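Local coordinates for lysyl-trna-dependent l-ysyl-phosphatidylgycerol synthase (Bacillus licheniformis, PDB 4V36), which catalyses the transfer of lysine from lysyl-tRNA to phosphatidylglycerol, a lipid modification associated with bacterial resistance, at residues G65-R70 with L76-F81; E80-A85 with V92-I97; E146-H151 with E205-M210; N163-V168 with A194-L199; Y290-S293 with F298-K301. One frame throughout, in Å; residues are numbered along the deposited sequence.

Interaction 1: residues G65-R70 with L76-F81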
# COMPACT_ATOMS: atom_id res chain seq x y z
N GLY A 65 -3.03 -8.90 3.22
CA GLY A 65 -2.47 -8.56 4.52
C GLY A 65 -3.02 -9.38 5.67
O GLY A 65 -3.76 -10.34 5.47
N ASP A 66 -2.64 -8.99 6.88
CA ASP A 66 -3.16 -9.61 8.10
C ASP A 66 -4.59 -9.12 8.34
O ASP A 66 -5.03 -8.15 7.72
CB ASP A 66 -2.26 -9.28 9.29
CG ASP A 66 -0.89 -9.92 9.17
OD1 ASP A 66 -0.79 -11.15 9.36
OD2 ASP A 66 0.09 -9.19 8.91
N PRO A 67 -5.33 -9.81 9.23
CA PRO A 67 -6.68 -9.33 9.55
C PRO A 67 -6.69 -7.93 10.17
O PRO A 67 -5.66 -7.48 10.69
CB PRO A 67 -7.20 -10.37 10.56
CG PRO A 67 -6.43 -11.60 10.25
CD PRO A 67 -5.06 -11.12 9.84
N SER A 68 -7.83 -7.26 10.12
CA SER A 68 -7.98 -5.95 10.74
C SER A 68 -8.83 -6.07 12.00
O SER A 68 -9.67 -6.97 12.10
CB SER A 68 -8.62 -4.96 9.76
OG SER A 68 -7.85 -4.84 8.58
N GLY A 69 -8.62 -5.17 12.95
CA GLY A 69 -9.39 -5.16 14.17
C GLY A 69 -8.60 -5.61 15.39
O GLY A 69 -7.39 -5.40 15.47
N ARG A 70 -9.30 -6.22 16.35
CA ARG A 70 -8.68 -6.67 17.59
C ARG A 70 -7.83 -7.92 17.36
O ARG A 70 -8.32 -8.93 16.87
CB ARG A 70 -9.74 -6.94 18.65
N LEU A 76 -9.26 -16.44 15.64
CA LEU A 76 -10.64 -16.85 15.40
C LEU A 76 -11.06 -16.62 13.95
O LEU A 76 -11.64 -17.51 13.32
CB LEU A 76 -11.59 -16.11 16.34
CG LEU A 76 -13.08 -16.41 16.16
CD1 LEU A 76 -13.36 -17.89 16.32
CD2 LEU A 76 -13.91 -15.59 17.13
N VAL A 77 -10.78 -15.44 13.42
CA VAL A 77 -11.21 -15.08 12.07
C VAL A 77 -10.44 -15.89 11.02
O VAL A 77 -11.00 -16.26 9.99
CB VAL A 77 -11.04 -13.57 11.80
CG1 VAL A 77 -9.58 -13.14 11.92
CG2 VAL A 77 -11.60 -13.20 10.44
N ILE A 78 -9.18 -16.18 11.29
CA ILE A 78 -8.36 -16.98 10.39
C ILE A 78 -8.87 -18.42 10.38
O ILE A 78 -8.94 -19.06 9.33
CB ILE A 78 -6.88 -16.95 10.78
CG1 ILE A 78 -6.31 -15.54 10.61
CG2 ILE A 78 -6.07 -17.94 9.95
CD1 ILE A 78 -4.88 -15.39 11.06
N LYS A 79 -9.25 -18.91 11.55
CA LYS A 79 -9.79 -20.26 11.70
C LYS A 79 -11.11 -20.41 10.94
O LYS A 79 -11.31 -21.38 10.22
CB LYS A 79 -9.99 -20.59 13.18
CG LYS A 79 -10.52 -21.99 13.44
CD LYS A 79 -10.65 -22.24 14.94
CE LYS A 79 -11.16 -23.64 15.23
NZ LYS A 79 -11.29 -23.88 16.69
N GLU A 80 -12.00 -19.43 11.10
CA GLU A 80 -13.30 -19.46 10.45
C GLU A 80 -13.19 -19.30 8.94
O GLU A 80 -13.88 -19.99 8.18
CB GLU A 80 -14.21 -18.37 11.02
CG GLU A 80 -14.59 -18.57 12.47
CD GLU A 80 -15.39 -17.41 13.03
OE1 GLU A 80 -15.50 -16.37 12.34
OE2 GLU A 80 -15.90 -17.53 14.16
N PHE A 81 -12.32 -18.40 8.50
CA PHE A 81 -12.13 -18.13 7.08
C PHE A 81 -11.56 -19.35 6.35
O PHE A 81 -12.05 -19.73 5.29
CB PHE A 81 -11.22 -16.92 6.87
CG PHE A 81 -11.00 -16.57 5.43
CD1 PHE A 81 -11.97 -15.90 4.71
CD2 PHE A 81 -9.81 -16.90 4.80
CE1 PHE A 81 -11.77 -15.57 3.38
CE2 PHE A 81 -9.60 -16.57 3.47
CZ PHE A 81 -10.58 -15.91 2.76
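Pro67 presses the outer edge of its ring against two consecutive helix residues, Val77 and Ile78. The leading atom is Pro67 CG. It lies 3.9 Å from Val77 CG1 and 4.0 Å from Ile78 CG1, so one ring carbon touches both side chains. Pro67 CB is also 3.9 Å from Val77 CG1, and that methyl therefore spans two atoms of the ring. Ile78 runs across the ring at about a right angle, while Val77 meets it at a slant. The contact is entirely apolar, and all three residues are buried.

The torsion of Val77 explains its part. CG1 stands between the backbone N and the carbonyl carbon (chi1 61°), the more crowded site, and this branch is the one that meets the proline. The helix fixes the spacing of the two partners. Its own bonds run from Glu80 N to Leu76 O at 3.0 Å and from Phe81 N to Val77 O at 2.9 Å. On the other side, the residues flanking Pro67 are tied down by polar bonds. Asp66 uses OD1 for the hydroxyl of Tyr105 and OD2 for the backbone N of Glu98. Ser68 OG is hydrogen-bonded to Ser32 OG.

This contact joins the first strand and the helix of a beta-alpha-beta unit made of strand 60-69, helix 74-87 and strand 91-97, consistent with the acetyltransferase-like (GNAT-related) fold of this family. Pro67 and Val77 both also touch Ile52 of the adjacent strand 50-57. Pro67 and Ile78 both touch Tyr105 of helix 102-106.

Interaction 2: residues E80-A85 with V92-I97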
# COMPACT_ATOMS: atom_id res chain seq x y z
N GLU A 80 -12.00 -19.43 11.10
CA GLU A 80 -13.30 -19.46 10.45
C GLU A 80 -13.19 -19.30 8.94
O GLU A 80 -13.88 -19.99 8.18
CB GLU A 80 -14.21 -18.37 11.02
CG GLU A 80 -14.59 -18.57 12.47
CD GLU A 80 -15.39 -17.41 13.03
OE1 GLU A 80 -15.50 -16.37 12.34
OE2 GLU A 80 -15.90 -17.53 14.16
N PHE A 81 -12.32 -18.40 8.50
CA PHE A 81 -12.13 -18.13 7.08
C PHE A 81 -11.56 -19.35 6.35
O PHE A 81 -12.05 -19.73 5.29
CB PHE A 81 -11.22 -16.92 6.87
CG PHE A 81 -11.00 -16.57 5.43
CD1 PHE A 81 -11.97 -15.90 4.71
CD2 PHE A 81 -9.81 -16.90 4.80
CE1 PHE A 81 -11.77 -15.57 3.38
CE2 PHE A 81 -9.60 -16.57 3.47
CZ PHE A 81 -10.58 -15.91 2.76
N LEU A 82 -10.54 -19.96 6.94
CA LEU A 82 -9.92 -21.15 6.36
C LEU A 82 -10.88 -22.33 6.36
O LEU A 82 -10.89 -23.13 5.43
CB LEU A 82 -8.64 -21.51 7.11
CG LEU A 82 -7.44 -20.59 6.89
CD1 LEU A 82 -6.28 -20.98 7.79
CD2 LEU A 82 -7.01 -20.62 5.44
N HIS A 83 -11.69 -22.43 7.41
CA HIS A 83 -12.68 -23.50 7.50
C HIS A 83 -13.77 -23.32 6.45
O HIS A 83 -14.18 -24.28 5.80
CB HIS A 83 -13.31 -23.54 8.90
CG HIS A 83 -14.33 -24.61 9.07
ND1 HIS A 83 -15.67 -24.42 8.79
CD2 HIS A 83 -14.22 -25.90 9.49
CE1 HIS A 83 -16.34 -25.53 9.03
NE2 HIS A 83 -15.48 -26.45 9.46
N ALA A 84 -14.23 -22.08 6.29
CA ALA A 84 -15.26 -21.77 5.30
C ALA A 84 -14.75 -22.01 3.89
O ALA A 84 -15.52 -22.35 2.99
CB ALA A 84 -15.72 -20.33 5.46
N ALA A 85 -13.44 -21.84 3.70
CA ALA A 85 -12.82 -22.07 2.40
C ALA A 85 -12.57 -23.55 2.17
O ALA A 85 -12.47 -24.00 1.02
CB ALA A 85 -11.53 -21.29 2.29
N VAL A 92 -6.22 -21.09 -0.04
CA VAL A 92 -6.13 -19.74 0.50
C VAL A 92 -4.69 -19.22 0.53
O VAL A 92 -3.78 -19.88 1.02
CB VAL A 92 -6.70 -19.66 1.93
CG1 VAL A 92 -6.57 -18.25 2.48
CG2 VAL A 92 -8.15 -20.10 1.93
N ILE A 93 -4.50 -18.02 -0.02
CA ILE A 93 -3.20 -17.38 -0.06
C ILE A 93 -3.24 -16.06 0.71
O ILE A 93 -4.20 -15.30 0.60
CB ILE A 93 -2.75 -17.12 -1.51
CG1 ILE A 93 -2.87 -18.39 -2.34
CG2 ILE A 93 -1.32 -16.58 -1.54
CD1 ILE A 93 -2.73 -18.16 -3.83
N PHE A 94 -2.21 -15.80 1.50
CA PHE A 94 -2.11 -14.54 2.24
C PHE A 94 -1.00 -13.67 1.66
O PHE A 94 0.15 -14.09 1.57
CB PHE A 94 -1.87 -14.80 3.73
CG PHE A 94 -3.00 -15.52 4.41
CD1 PHE A 94 -3.05 -16.90 4.44
CD2 PHE A 94 -4.02 -14.80 5.02
CE1 PHE A 94 -4.09 -17.56 5.06
CE2 PHE A 94 -5.07 -15.46 5.65
CZ PHE A 94 -5.10 -16.84 5.67
N TYR A 95 -1.35 -12.45 1.28
CA TYR A 95 -0.41 -11.56 0.60
C TYR A 95 -0.04 -10.35 1.45
O TYR A 95 -0.91 -9.63 1.95
CB TYR A 95 -1.00 -11.11 -0.74
CG TYR A 95 -0.14 -10.12 -1.49
CD1 TYR A 95 1.10 -10.49 -2.00
CD2 TYR A 95 -0.57 -8.82 -1.69
CE1 TYR A 95 1.88 -9.58 -2.69
CE2 TYR A 95 0.20 -7.91 -2.38
CZ TYR A 95 1.43 -8.29 -2.88
OH TYR A 95 2.21 -7.39 -3.56
N GLN A 96 1.26 -10.13 1.59
CA GLN A 96 1.82 -9.02 2.38
C GLN A 96 1.41 -9.05 3.85
O GLN A 96 0.83 -8.10 4.36
CB GLN A 96 1.44 -7.67 1.77
CG GLN A 96 2.16 -7.34 0.47
CD GLN A 96 2.11 -5.87 0.13
OE1 GLN A 96 1.97 -5.02 1.01
NE2 GLN A 96 2.23 -5.56 -1.15
N ILE A 97 1.72 -10.16 4.52
CA ILE A 97 1.57 -10.24 5.97
C ILE A 97 2.89 -9.86 6.62
O ILE A 97 3.91 -9.72 5.94
CB ILE A 97 1.14 -11.64 6.43
CG1 ILE A 97 2.30 -12.63 6.26
CG2 ILE A 97 -0.10 -12.10 5.68
CD1 ILE A 97 2.00 -14.01 6.81
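Val92 is the bump of this contact, and Phe81, Leu82 and Ala85 form the hollow that takes it. Phe81 and Leu82 are consecutive in the helix, and Ala85 follows one turn later. Each branch of the valine has its own neighbour. Val92 CG1 meets Phe81 CE2 at 3.6 Å, at the edge of the ring and in its plane. Val92 CG2 rests 3.6 Å from Ala85 CB. Leu82 CD2 fits against the fork itself, 3.7 Å from Val92 CB and 3.7 Å from Val92 CG2. With CG1 anti to the backbone N (chi1 179°), the two methyls of Val92 spread towards Phe81 and Ala85.

A second, looser fit lies alongside. Leu82 CD2 also reaches the edge of the Phe94 ring, 4.2 Å from CZ. The leucine methyl thus sits between two side chains that follow each other on the same face of the strand. The axes of helix 80-85 and strand 92-95 approach to 10.3 Å at 144°, roughly antiparallel, as expected for the helix of a beta-alpha-beta crossover and the strand that follows it.

Backbone groups are served within the helix (Ala85 N to Phe81 O) and by the next strand, where Ile93 and Tyr95 pair with strand 60-69. The interface between helix and strand is carbon against carbon. Its cohesion therefore rests on close fit and exclusion of water rather than on directed bonds.

Interaction 3: residues E146-H151 with E205-M210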
# COMPACT_ATOMS: atom_id res chain seq x y z
N GLU A 146 11.37 28.43 -6.92
CA GLU A 146 10.48 28.59 -8.07
C GLU A 146 9.03 28.81 -7.65
O GLU A 146 8.15 28.98 -8.49
CB GLU A 146 10.59 27.37 -8.99
CG GLU A 146 11.98 27.18 -9.58
CD GLU A 146 12.07 25.99 -10.52
OE1 GLU A 146 11.01 25.41 -10.84
OE2 GLU A 146 13.19 25.64 -10.92
N GLY A 147 8.78 28.81 -6.34
CA GLY A 147 7.50 29.22 -5.80
C GLY A 147 6.41 28.17 -5.76
O GLY A 147 5.24 28.48 -5.92
N TYR A 148 6.80 26.91 -5.55
CA TYR A 148 5.82 25.84 -5.41
C TYR A 148 5.32 25.77 -3.97
O TYR A 148 6.10 25.93 -3.02
CB TYR A 148 6.41 24.50 -5.84
CG TYR A 148 6.57 24.37 -7.34
CD1 TYR A 148 7.71 24.82 -7.98
CD2 TYR A 148 5.57 23.80 -8.11
CE1 TYR A 148 7.86 24.71 -9.35
CE2 TYR A 148 5.70 23.68 -9.48
CZ TYR A 148 6.85 24.14 -10.09
OH TYR A 148 6.99 24.02 -11.46
N THR A 149 4.02 25.54 -3.80
CA THR A 149 3.42 25.49 -2.47
C THR A 149 2.73 24.16 -2.22
O THR A 149 2.12 23.58 -3.12
CB THR A 149 2.42 26.64 -2.27
OG1 THR A 149 1.47 26.64 -3.35
CG2 THR A 149 3.14 27.98 -2.23
N PHE A 150 2.83 23.68 -0.99
CA PHE A 150 2.28 22.38 -0.60
C PHE A 150 1.06 22.56 0.30
O PHE A 150 1.12 23.25 1.31
CB PHE A 150 3.35 21.55 0.09
CG PHE A 150 2.90 20.18 0.49
CD1 PHE A 150 2.82 19.16 -0.44
CD2 PHE A 150 2.57 19.90 1.81
CE1 PHE A 150 2.41 17.89 -0.08
CE2 PHE A 150 2.16 18.63 2.18
CZ PHE A 150 2.08 17.63 1.24
N HIS A 151 -0.05 21.92 -0.07
CA HIS A 151 -1.30 22.06 0.68
C HIS A 151 -2.00 20.73 0.89
O HIS A 151 -2.01 19.87 0.00
CB HIS A 151 -2.24 23.03 -0.04
CG HIS A 151 -1.65 24.37 -0.32
ND1 HIS A 151 -1.61 25.38 0.63
CD2 HIS A 151 -1.07 24.88 -1.43
CE1 HIS A 151 -1.04 26.45 0.11
NE2 HIS A 151 -0.69 26.17 -1.14
N GLU A 205 -1.60 26.37 -10.11
CA GLU A 205 -1.95 25.17 -10.88
C GLU A 205 -1.44 23.91 -10.19
O GLU A 205 -0.25 23.78 -9.91
CB GLU A 205 -1.39 25.26 -12.30
CG GLU A 205 -1.76 24.08 -13.17
CD GLU A 205 -1.10 24.12 -14.53
OE1 GLU A 205 -0.22 24.98 -14.74
OE2 GLU A 205 -1.46 23.29 -15.40
N ILE A 206 -2.35 22.98 -9.93
CA ILE A 206 -2.01 21.71 -9.32
C ILE A 206 -1.17 20.86 -10.27
O ILE A 206 -1.63 20.50 -11.36
CB ILE A 206 -3.27 20.92 -8.91
CG1 ILE A 206 -4.12 21.74 -7.94
CG2 ILE A 206 -2.89 19.58 -8.30
CD1 ILE A 206 -5.40 21.06 -7.52
N VAL A 207 0.05 20.54 -9.87
CA VAL A 207 0.95 19.75 -10.71
C VAL A 207 1.20 18.37 -10.12
O VAL A 207 1.82 17.52 -10.77
CB VAL A 207 2.30 20.46 -10.92
CG1 VAL A 207 2.08 21.84 -11.51
CG2 VAL A 207 3.06 20.54 -9.61
N ALA A 208 0.73 18.14 -8.90
CA ALA A 208 0.91 16.85 -8.24
C ALA A 208 -0.09 16.67 -7.09
O ALA A 208 -0.51 17.64 -6.48
CB ALA A 208 2.33 16.70 -7.72
N PHE A 209 -0.45 15.42 -6.81
CA PHE A 209 -1.33 15.14 -5.68
C PHE A 209 -1.05 13.78 -5.04
O PHE A 209 -0.57 12.86 -5.70
CB PHE A 209 -2.80 15.23 -6.09
CG PHE A 209 -3.28 14.06 -6.91
CD1 PHE A 209 -3.15 14.06 -8.29
CD2 PHE A 209 -3.88 12.96 -6.31
CE1 PHE A 209 -3.60 13.00 -9.05
CE2 PHE A 209 -4.32 11.89 -7.06
CZ PHE A 209 -4.18 11.91 -8.43
N MET A 210 -1.36 13.68 -3.75
CA MET A 210 -1.24 12.43 -3.01
C MET A 210 -2.39 12.31 -2.02
O MET A 210 -2.85 13.32 -1.48
CB MET A 210 0.09 12.36 -2.25
CG MET A 210 1.33 12.48 -3.11
SD MET A 210 2.49 13.70 -2.45
CE MET A 210 1.51 15.19 -2.58
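Tyr148 and Phe150 reach over strand 196-200 to meet Val207 and Met210, at the edge of the large mixed sheet. Strand 149-153 is the outermost strand here, and strand 206-213 lies beyond strand 196-200. The two strands are thus next-but-one neighbours, with Tyr148 just ahead of the outer one. A classic beta bulge at Val207 and Ala208, both facing Leu199, interrupts the inner strand.

The apolar contacts are two. Tyr148 CE2 lies 4.1 Å from Val207 CG2, and the side chains cross at about a right angle. Phe150 offers the edge of its ring to the methyl of Met210, with CE1 3.8 Å from CE and the methyl near the ring plane. The chain of Met210, bent at chi3 (-63°), turns that methyl to the phenylalanine. Helix 236-251 covers this pair through Leu244, which touches both. The side chain of Met210 is about 8 Å from the bound lysine amide.

The polar interactions lie outside the two apolar pairs. Glu205 forms a salt bridge with Lys231. Within strand 149-151, Thr149 OG1 donates a hydrogen bond of 3.1 Å to His151 NE2, approaching 20° out of the imidazole plane.

Interaction 4: residues N163-V168 with A194-L199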
# COMPACT_ATOMS: atom_id res chain seq x y z
N ASN A 163 -11.71 17.07 -10.95
CA ASN A 163 -11.37 17.21 -12.37
C ASN A 163 -9.91 17.60 -12.55
O ASN A 163 -9.23 17.10 -13.45
CB ASN A 163 -12.27 18.24 -13.05
CG ASN A 163 -13.65 17.70 -13.35
OD1 ASN A 163 -13.85 16.49 -13.40
ND2 ASN A 163 -14.61 18.60 -13.56
N GLU A 164 -9.43 18.50 -11.70
CA GLU A 164 -8.04 18.95 -11.75
C GLU A 164 -7.09 17.83 -11.35
O GLU A 164 -5.97 17.74 -11.86
CB GLU A 164 -7.83 20.17 -10.86
CG GLU A 164 -8.60 21.40 -11.31
CD GLU A 164 -8.51 22.55 -10.32
OE1 GLU A 164 -7.86 22.38 -9.27
OE2 GLU A 164 -9.09 23.62 -10.59
N LEU A 165 -7.54 16.97 -10.45
CA LEU A 165 -6.74 15.82 -10.03
C LEU A 165 -6.72 14.75 -11.12
O LEU A 165 -5.72 14.08 -11.32
CB LEU A 165 -7.28 15.22 -8.73
CG LEU A 165 -7.29 16.12 -7.49
CD1 LEU A 165 -7.72 15.34 -6.27
CD2 LEU A 165 -5.93 16.76 -7.27
N ARG A 166 -7.85 14.61 -11.82
CA ARG A 166 -7.96 13.61 -12.88
C ARG A 166 -7.05 13.95 -14.05
O ARG A 166 -6.41 13.07 -14.63
CB ARG A 166 -9.41 13.49 -13.36
CG ARG A 166 -9.60 12.48 -14.48
CD ARG A 166 -11.06 12.34 -14.88
NE ARG A 166 -11.88 11.82 -13.80
CZ ARG A 166 -11.99 10.53 -13.50
NH1 ARG A 166 -11.32 9.62 -14.19
NH2 ARG A 166 -12.77 10.15 -12.50
N GLN A 167 -6.98 15.24 -14.39
CA GLN A 167 -6.11 15.71 -15.46
C GLN A 167 -4.65 15.39 -15.15
O GLN A 167 -3.90 14.97 -16.03
CB GLN A 167 -6.29 17.22 -15.68
CG GLN A 167 -7.66 17.60 -16.22
CD GLN A 167 -7.87 19.10 -16.26
OE1 GLN A 167 -6.99 19.88 -15.87
NE2 GLN A 167 -9.03 19.52 -16.74
N VAL A 168 -4.27 15.59 -13.90
CA VAL A 168 -2.93 15.24 -13.44
C VAL A 168 -2.73 13.73 -13.47
O VAL A 168 -1.69 13.24 -13.90
CB VAL A 168 -2.67 15.77 -12.01
CG1 VAL A 168 -1.36 15.23 -11.47
CG2 VAL A 168 -2.68 17.29 -12.00
N ALA A 194 -10.29 10.21 2.46
CA ALA A 194 -9.04 10.61 3.07
C ALA A 194 -8.59 11.99 2.60
O ALA A 194 -9.01 12.45 1.53
CB ALA A 194 -7.96 9.58 2.78
N PRO A 195 -7.75 12.67 3.39
CA PRO A 195 -7.20 13.96 2.96
C PRO A 195 -6.37 13.83 1.69
O PRO A 195 -5.78 12.78 1.45
CB PRO A 195 -6.31 14.38 4.14
CG PRO A 195 -6.88 13.66 5.31
CD PRO A 195 -7.37 12.35 4.78
N ILE A 196 -6.33 14.89 0.89
CA ILE A 196 -5.53 14.90 -0.32
C ILE A 196 -4.52 16.03 -0.29
O ILE A 196 -4.88 17.20 -0.16
CB ILE A 196 -6.40 15.03 -1.58
CG1 ILE A 196 -7.30 13.80 -1.74
CG2 ILE A 196 -5.53 15.19 -2.82
CD1 ILE A 196 -8.18 13.84 -2.96
N ALA A 197 -3.24 15.68 -0.41
CA ALA A 197 -2.17 16.67 -0.44
C ALA A 197 -1.84 17.03 -1.88
O ALA A 197 -1.67 16.15 -2.72
CB ALA A 197 -0.94 16.14 0.28
N VAL A 198 -1.75 18.33 -2.16
CA VAL A 198 -1.46 18.78 -3.51
C VAL A 198 -0.23 19.70 -3.55
O VAL A 198 0.11 20.34 -2.56
CB VAL A 198 -2.65 19.54 -4.13
CG1 VAL A 198 -3.85 18.61 -4.27
CG2 VAL A 198 -3.01 20.75 -3.29
N LEU A 199 0.42 19.73 -4.71
CA LEU A 199 1.52 20.66 -4.94
C LEU A 199 1.14 21.62 -6.06
O LEU A 199 0.90 21.21 -7.20
CB LEU A 199 2.80 19.91 -5.30
CG LEU A 199 4.06 20.78 -5.39
CD1 LEU A 199 4.45 21.29 -4.01
CD2 LEU A 199 5.21 20.02 -6.03
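Leu165 sends its two methyls to two different residues of strand 196-199. Leu165 CD1 meets Ile196 CD1 at 3.7 Å, and these two side chains reach towards each other tip to tip. The same Leu165 methyl is 4.1 Å from Ile196 CG2, so it touches both branches of the isoleucine. Leu165 CD2 lies 4.1 Å from Val198 CG1, and here the side chains cross at about a right angle.

The conformations account for this division. Leu165 has CG anti to its carbonyl carbon (chi1 -61°), and the fork of its methyls opens onto the strand. Ile196 is stretched out, with CD1 trans to CA about the CB-CG1 bond (chi2 -180°), which carries its end methyl to the leucine. In Val198 the methyl beside the backbone N, CG1, is the one in contact. Ile196 and Val198 are two apart in the strand and therefore project from the same face, so one leucine can touch both. All three residues are buried, and the contact is purely apolar.

The contact packs helix 159-173 onto one face of the mixed sheet. Leu165 also touches Phe209 of strand 206-213, the next strand in order, and Phe186 from a loop; Val168 of the same helix meets Phe209 as well. Ile196 also touches Phe157. On the other face of strand 196-200, Leu199 packs against Ile236, Leu240 and Tyr243 of helix 236-251, and Ala197 touches Phe150 of the edge strand 149-153. The strand is thus held between two helices.

Interaction 5: residues Y290-S293 with F298-K301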
# COMPACT_ATOMS: atom_id res chain seq x y z
N TYR A 290 5.85 -2.68 -5.93
CA TYR A 290 6.66 -1.59 -5.40
C TYR A 290 6.21 -0.24 -5.93
O TYR A 290 6.45 0.10 -7.09
CB TYR A 290 8.13 -1.83 -5.72
CG TYR A 290 8.57 -3.25 -5.46
CD1 TYR A 290 8.61 -3.76 -4.17
CD2 TYR A 290 8.92 -4.10 -6.50
CE1 TYR A 290 9.00 -5.06 -3.92
CE2 TYR A 290 9.32 -5.40 -6.27
CZ TYR A 290 9.35 -5.88 -4.97
OH TYR A 290 9.74 -7.18 -4.73
N SER A 291 5.55 0.53 -5.08
CA SER A 291 4.98 1.82 -5.47
C SER A 291 6.04 2.90 -5.63
O SER A 291 7.18 2.74 -5.19
CB SER A 291 3.93 2.26 -4.45
OG SER A 291 4.46 2.27 -3.14
N PHE A 292 5.64 4.01 -6.26
CA PHE A 292 6.50 5.17 -6.48
C PHE A 292 7.73 4.82 -7.31
O PHE A 292 7.82 5.17 -8.48
CB PHE A 292 6.91 5.80 -5.15
CG PHE A 292 5.80 5.87 -4.15
CD1 PHE A 292 4.66 6.62 -4.41
CD2 PHE A 292 5.88 5.17 -2.95
CE1 PHE A 292 3.63 6.68 -3.49
CE2 PHE A 292 4.85 5.23 -2.03
CZ PHE A 292 3.73 5.98 -2.30
N SER A 293 8.69 4.13 -6.69
CA SER A 293 9.90 3.72 -7.38
C SER A 293 10.22 2.26 -7.11
O SER A 293 10.13 1.79 -5.98
CB SER A 293 11.08 4.61 -6.97
OG SER A 293 12.24 4.28 -7.71
N PHE A 298 16.08 4.44 -3.89
CA PHE A 298 15.28 5.65 -3.83
C PHE A 298 14.76 5.88 -2.41
O PHE A 298 14.77 7.01 -1.91
CB PHE A 298 14.11 5.58 -4.81
CG PHE A 298 13.19 6.77 -4.76
CD1 PHE A 298 13.49 7.92 -5.47
CD2 PHE A 298 12.03 6.74 -4.00
CE1 PHE A 298 12.65 9.01 -5.42
CE2 PHE A 298 11.19 7.83 -3.95
CZ PHE A 298 11.50 8.97 -4.66
N LYS A 299 14.29 4.82 -1.78
CA LYS A 299 13.76 4.90 -0.42
C LYS A 299 14.87 4.83 0.62
O LYS A 299 14.75 5.39 1.71
CB LYS A 299 12.75 3.78 -0.17
CG LYS A 299 11.61 3.73 -1.18
CD LYS A 299 10.60 2.65 -0.81
CE LYS A 299 9.49 2.56 -1.83
NZ LYS A 299 8.80 3.87 -2.01
N GLU A 300 15.96 4.15 0.27
CA GLU A 300 17.05 3.90 1.21
C GLU A 300 17.77 5.19 1.60
O GLU A 300 18.29 5.29 2.71
CB GLU A 300 18.04 2.90 0.60
CG GLU A 300 18.73 2.00 1.62
CD GLU A 300 19.84 2.71 2.38
OE1 GLU A 300 20.45 3.65 1.81
OE2 GLU A 300 20.11 2.33 3.54
N LYS A 301 17.79 6.16 0.70
CA LYS A 301 18.51 7.41 0.95
C LYS A 301 17.81 8.28 2.00
O LYS A 301 18.35 9.30 2.42
CB LYS A 301 18.69 8.20 -0.35
CG LYS A 301 17.40 8.77 -0.92
CD LYS A 301 17.68 9.57 -2.19
CE LYS A 301 16.43 10.22 -2.73
NZ LYS A 301 15.39 9.22 -3.11
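Lys299 runs straight through chi2 and chi3 and then bends at its last torsion (chi4 -56°), which sets NZ beside Phe292. Ser293 has OG anti to its backbone N (chi1 -176°), which puts OG near Phe298 CB. These two pairs make the contact.

Lys299 NZ lies 3.3 Å from Phe292 CD2, at the edge of the ring and near its plane. The side chains cross at about a right angle. The ammonium group does not sit over the ring face, so this is not a cation-pi stack. Ser291 O is 3.7 Å from Lys299 NZ, a looser approach. This amine is hydrogen-bonded to Met258 O, which probably fixes its place. In the other pair, Ser293 CB is 3.7 Å from Phe298 CG, and Ser293 OG is 3.7 Å from Phe298 CB. Ser293 OG is also hydrogen-bonded to Leu295 N, just ahead of the short helix.

Lys301 folds back on the same helix. Its NZ donates a 2.6 Å bond to Phe298 O. The nitrogen lies in the carbonyl plane, on a lone pair of the oxygen (C=O...N 126°). That NZ also stands 3.3 Å above the Phe298 ring plane, towards the rim, and forms a salt bridge with Asp238.

Segment 290-293 passes close to the ligand: the side chain of Ser291 is about 4 Å from the bound lysine amide. Phe292 packs on Met226, a residue of the ligand pocket in strand 220-228. Phe292 and Phe298 both meet Phe241 of helix 236-251, while Lys299 touches Ala261 of strand 255-261 and Trp306 of strand 305-313.

In the fold
Interactions 1 and 2 share helix 74-87 and fasten it to two neighbouring strands, completing one beta-alpha-beta unit. Interactions 3 and 4 touch each other near the opposite end of the same sheet, with centres about 10 Å apart, and strand 196-200 binds them together. Their centres lie about 34 to 42 Å from those of the first pair. Interactions 1, 2 and 4 are buried helix-on-sheet contacts made of carbon alone. Interaction 3 is partly buried and joins strands across an intervening one, pairing aromatic rings with aliphatic side chains. Interaction 5 joins a loop to a short helix at the surface, mixes charged and aromatic groups, and lies beside the bound lysine amide.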